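Short chain dehydrogenase (Rhodopseudomonas palustris, PDB 3H7A) probably catalyses NAD(P)(H)-dependent oxidation or reduction of a substrate not yet identified, as a member of the short-chain dehydrogenase/reductase family. Local coordinates at residues B[174-186]-B[226-240]. Numbering follows the deposited sequence. Where two conformers were deposited one is given.
Sequences MPKNIHVAHLIID and LYQQPKSAWTFEMEI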
# COMPACT_ATOMS: atom_id res chain seq x y z
N MET B 174 20.86 4.34 -3.34
CA MET B 174 20.48 5.72 -3.63
C MET B 174 21.37 6.75 -2.89
O MET B 174 21.83 7.70 -3.54
CB MET B 174 18.96 5.97 -3.47
CG MET B 174 18.13 5.58 -4.72
SD MET B 174 16.39 5.85 -4.42
CE MET B 174 15.77 6.14 -6.07
N PRO B 175 21.68 6.55 -1.58
CA PRO B 175 22.67 7.48 -0.99
C PRO B 175 24.10 7.34 -1.54
O PRO B 175 24.95 8.17 -1.21
CB PRO B 175 22.67 7.10 0.50
CG PRO B 175 21.41 6.33 0.71
CD PRO B 175 21.21 5.58 -0.56
N LYS B 176 24.35 6.32 -2.35
CA LYS B 176 25.66 6.06 -2.93
C LYS B 176 25.68 6.39 -4.42
O LYS B 176 26.52 5.89 -5.16
CB LYS B 176 26.08 4.61 -2.71
CG LYS B 176 26.22 4.21 -1.26
CD LYS B 176 27.05 2.95 -1.10
CE LYS B 176 27.10 2.51 0.35
NZ LYS B 176 25.84 1.82 0.74
N ASN B 177 24.72 7.23 -4.84
CA ASN B 177 24.63 7.83 -6.18
C ASN B 177 24.15 6.90 -7.29
O ASN B 177 24.37 7.14 -8.49
CB ASN B 177 25.94 8.58 -6.55
CG ASN B 177 25.74 9.64 -7.62
OD1 ASN B 177 24.70 10.28 -7.71
ND2 ASN B 177 26.75 9.82 -8.45
N ILE B 178 23.47 5.83 -6.89
CA ILE B 178 22.80 4.98 -7.87
C ILE B 178 21.28 5.14 -7.80
O ILE B 178 20.66 4.84 -6.79
CB ILE B 178 23.21 3.50 -7.70
CG1 ILE B 178 24.73 3.42 -7.48
CG2 ILE B 178 22.68 2.67 -8.86
CD1 ILE B 178 25.46 2.45 -8.29
N HIS B 179 20.69 5.61 -8.89
CA HIS B 179 19.26 5.72 -9.00
C HIS B 179 18.67 4.36 -9.36
O HIS B 179 18.59 4.00 -10.54
CB HIS B 179 18.89 6.75 -10.07
CG HIS B 179 17.42 7.03 -10.19
ND1 HIS B 179 16.92 7.97 -11.07
CD2 HIS B 179 16.35 6.52 -9.54
CE1 HIS B 179 15.61 8.01 -10.97
NE2 HIS B 179 15.23 7.14 -10.05
N VAL B 180 18.25 3.62 -8.34
CA VAL B 180 17.53 2.37 -8.56
C VAL B 180 16.06 2.74 -8.74
O VAL B 180 15.53 3.54 -7.96
CB VAL B 180 17.69 1.38 -7.38
CG1 VAL B 180 17.05 0.04 -7.70
CG2 VAL B 180 19.16 1.18 -7.05
N ALA B 181 15.41 2.21 -9.77
CA ALA B 181 13.99 2.47 -9.96
C ALA B 181 13.22 1.24 -10.42
O ALA B 181 13.80 0.25 -10.90
CB ALA B 181 13.75 3.66 -10.93
N HIS B 182 11.90 1.31 -10.28
CA HIS B 182 11.01 0.21 -10.60
C HIS B 182 9.82 0.77 -11.38
O HIS B 182 9.00 1.50 -10.84
CB HIS B 182 10.54 -0.43 -9.29
CG HIS B 182 9.79 -1.72 -9.46
ND1 HIS B 182 8.58 -1.97 -8.84
CD2 HIS B 182 10.10 -2.84 -10.15
CE1 HIS B 182 8.17 -3.18 -9.17
NE2 HIS B 182 9.07 -3.73 -9.96
N LEU B 183 9.74 0.45 -12.67
CA LEU B 183 8.68 0.98 -13.50
C LEU B 183 7.62 -0.07 -13.74
O LEU B 183 7.89 -1.09 -14.38
CB LEU B 183 9.22 1.47 -14.85
CG LEU B 183 8.19 2.06 -15.81
CD1 LEU B 183 7.64 3.39 -15.29
CD2 LEU B 183 8.81 2.24 -17.19
N ILE B 184 6.41 0.21 -13.27
CA ILE B 184 5.29 -0.73 -13.31
C ILE B 184 4.40 -0.42 -14.50
O ILE B 184 3.93 0.70 -14.66
CB ILE B 184 4.49 -0.70 -11.98
CG1 ILE B 184 5.37 -1.16 -10.83
CG2 ILE B 184 3.26 -1.60 -12.06
CD1 ILE B 184 4.82 -0.80 -9.51
N ILE B 185 4.19 -1.42 -15.35
CA ILE B 185 3.36 -1.25 -16.54
C ILE B 185 2.14 -2.19 -16.52
O ILE B 185 2.16 -3.22 -15.85
CB ILE B 185 4.21 -1.38 -17.83
CG1 ILE B 185 4.63 -2.82 -18.09
CG2 ILE B 185 5.47 -0.52 -17.73
CD1 ILE B 185 5.69 -2.98 -19.18
N ASP B 186 1.06 -1.82 -17.22
CA ASP B 186 -0.07 -2.73 -17.52
C ASP B 186 -0.74 -2.47 -18.87
O ASP B 186 -0.92 -1.32 -19.28
CB ASP B 186 -1.12 -2.78 -16.40
CG ASP B 186 -1.31 -1.45 -15.68
OD1 ASP B 186 -2.46 -0.95 -15.65
OD2 ASP B 186 -0.34 -0.90 -15.11
N LEU B 226 12.80 8.79 -16.19
CA LEU B 226 13.49 8.38 -14.97
C LEU B 226 14.99 8.65 -15.08
O LEU B 226 15.61 9.13 -14.11
CB LEU B 226 13.23 6.91 -14.64
CG LEU B 226 11.88 6.55 -14.02
CD1 LEU B 226 11.65 5.05 -14.03
CD2 LEU B 226 11.75 7.12 -12.61
N TYR B 227 15.56 8.37 -16.25
CA TYR B 227 16.97 8.65 -16.49
C TYR B 227 17.26 10.13 -16.24
O TYR B 227 18.24 10.46 -15.58
CB TYR B 227 17.44 8.24 -17.90
CG TYR B 227 18.89 8.65 -18.12
CD1 TYR B 227 19.93 7.91 -17.58
CD2 TYR B 227 19.21 9.83 -18.79
CE1 TYR B 227 21.24 8.30 -17.73
CE2 TYR B 227 20.52 10.22 -18.95
CZ TYR B 227 21.52 9.45 -18.42
OH TYR B 227 22.82 9.84 -18.56
N GLN B 228 16.40 11.00 -16.74
CA GLN B 228 16.61 12.45 -16.69
C GLN B 228 16.50 13.13 -15.31
O GLN B 228 16.97 14.25 -15.14
CB GLN B 228 15.70 13.15 -17.69
CG GLN B 228 16.01 12.86 -19.14
CD GLN B 228 17.11 13.74 -19.71
OE1 GLN B 228 16.83 14.65 -20.49
NE2 GLN B 228 18.36 13.47 -19.32
N GLN B 229 15.88 12.45 -14.34
CA GLN B 229 15.67 13.02 -13.01
C GLN B 229 16.97 13.33 -12.27
O GLN B 229 17.84 12.46 -12.17
CB GLN B 229 14.86 12.07 -12.14
CG GLN B 229 13.44 11.86 -12.59
CD GLN B 229 12.67 10.99 -11.63
OE1 GLN B 229 13.24 10.17 -10.93
NE2 GLN B 229 11.35 11.18 -11.59
N PRO B 230 17.10 14.55 -11.73
CA PRO B 230 18.27 14.90 -10.92
C PRO B 230 18.18 14.28 -9.53
O PRO B 230 17.07 13.97 -9.08
CB PRO B 230 18.20 16.43 -10.83
CG PRO B 230 16.75 16.76 -10.98
CD PRO B 230 16.14 15.67 -11.83
N LYS B 231 19.32 14.14 -8.84
CA LYS B 231 19.35 13.43 -7.54
C LYS B 231 18.69 14.17 -6.38
O LYS B 231 18.54 13.62 -5.29
CB LYS B 231 20.77 12.97 -7.17
CG LYS B 231 21.81 14.06 -6.98
CD LYS B 231 23.20 13.48 -6.63
CE LYS B 231 23.19 12.64 -5.34
NZ LYS B 231 24.56 12.39 -4.80
N SER B 232 18.27 15.40 -6.62
CA SER B 232 17.50 16.15 -5.64
C SER B 232 16.04 15.73 -5.70
O SER B 232 15.25 16.09 -4.82
CB SER B 232 17.64 17.66 -5.86
OG SER B 232 17.45 18.00 -7.23
N ALA B 233 15.68 14.97 -6.73
CA ALA B 233 14.29 14.56 -6.93
C ALA B 233 14.14 13.24 -7.68
O ALA B 233 13.54 13.20 -8.75
CB ALA B 233 13.55 15.66 -7.66
N TRP B 234 14.65 12.15 -7.12
CA TRP B 234 14.51 10.85 -7.78
C TRP B 234 13.25 10.17 -7.33
O TRP B 234 12.88 10.25 -6.15
CB TRP B 234 15.67 9.92 -7.43
CG TRP B 234 16.94 10.19 -8.18
CD1 TRP B 234 17.10 10.92 -9.34
CD2 TRP B 234 18.23 9.69 -7.84
NE1 TRP B 234 18.42 10.92 -9.72
CE2 TRP B 234 19.14 10.17 -8.81
CE3 TRP B 234 18.72 8.88 -6.79
CZ2 TRP B 234 20.49 9.86 -8.77
CZ3 TRP B 234 20.08 8.59 -6.75
CH2 TRP B 234 20.95 9.08 -7.73
N THR B 235 12.62 9.47 -8.26
CA THR B 235 11.47 8.62 -7.99
C THR B 235 11.98 7.17 -7.91
O THR B 235 12.74 6.74 -8.78
CB THR B 235 10.45 8.75 -9.14
OG1 THR B 235 10.04 10.12 -9.25
CG2 THR B 235 9.23 7.91 -8.90
N PHE B 236 11.57 6.42 -6.89
CA PHE B 236 11.88 4.99 -6.88
C PHE B 236 10.92 4.21 -7.75
O PHE B 236 11.34 3.47 -8.62
CB PHE B 236 11.93 4.39 -5.47
CG PHE B 236 11.87 2.88 -5.46
CD1 PHE B 236 12.96 2.12 -5.88
CD2 PHE B 236 10.70 2.21 -5.06
CE1 PHE B 236 12.90 0.71 -5.91
CE2 PHE B 236 10.62 0.82 -5.10
CZ PHE B 236 11.73 0.06 -5.52
N GLU B 237 9.62 4.37 -7.52
CA GLU B 237 8.62 3.57 -8.22
C GLU B 237 7.62 4.45 -8.93
O GLU B 237 7.18 5.45 -8.39
CB GLU B 237 7.87 2.69 -7.23
CG GLU B 237 7.16 1.51 -7.82
CD GLU B 237 6.77 0.51 -6.75
OE1 GLU B 237 6.16 0.92 -5.75
OE2 GLU B 237 7.09 -0.68 -6.90
N MET B 238 7.25 4.05 -10.14
CA MET B 238 6.35 4.84 -10.97
C MET B 238 5.49 3.85 -11.74
O MET B 238 5.99 2.82 -12.20
CB MET B 238 7.18 5.68 -11.94
CG MET B 238 6.49 6.93 -12.39
SD MET B 238 7.51 8.06 -13.33
CE MET B 238 7.69 7.20 -14.89
N GLU B 239 4.19 4.14 -11.86
CA GLU B 239 3.29 3.28 -12.63
C GLU B 239 2.70 4.02 -13.82
O GLU B 239 2.25 5.15 -13.68
CB GLU B 239 2.17 2.69 -11.76
CG GLU B 239 1.33 1.66 -12.51
CD GLU B 239 0.23 1.00 -11.67
OE1 GLU B 239 0.17 1.21 -10.44
OE2 GLU B 239 -0.56 0.24 -12.28
N ILE B 240 2.72 3.39 -15.00
CA ILE B 240 2.15 3.97 -16.21
C ILE B 240 1.10 3.04 -16.80
O ILE B 240 1.17 1.83 -16.62
CB ILE B 240 3.25 4.28 -17.27
CG1 ILE B 240 4.13 3.05 -17.54
CG2 ILE B 240 4.10 5.42 -16.80
CD1 ILE B 240 5.20 3.24 -18.62
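H179 lies flat against the indole of W234, its ring centred 3.8 Å from that of the five-membered ring with the planes 12° apart, while H179 CB sits over the six-membered ring. With CG anti to the backbone N (chi1 -175°), the imidazole reaches out from its strand, and its NE2 donates a 2.8 Å hydrogen bond to T235 O, close to the ring plane. ND1, on the other side of the ring, is hydrogen-bonded to K136 NZ of the adjoining strand 135-142. The opposite indole face meets K231 CA, M174 CG touches CE3, and NE1 bonds to Q229 O from above the carbonyl plane. Were W234 an alanine, one face of the H179 ring would probably lose its stacking partner and a gap would open between H179 and the 230-233 turn.

From F236 on, the chains pair as parallel strands: H182 N bonds to F236 O, I184 N reaches M238 O in an almost straight bond, and I184 O receives I240 N at 3.0 Å. Beside this pairing, H182 ND1 gives a 2.8 Å bond to the anti lone pair of E237 OE2, the carboxylate turned 44° from the ring; R163 of helix 153-173 forms a salt bridge with the same oxygen. I184 CD1 packs against this carboxylate, and on the other sheet face L183 CD1 meets M238 CE at 3.8 Å.

This joins the last two strands of the Rossmann-fold sheet. Bonds at both nitrogens, together with the stack, probably fix the rotation of H179; in H182, ND1 is the protonated partner of E237, which R163 probably helps keep ionised.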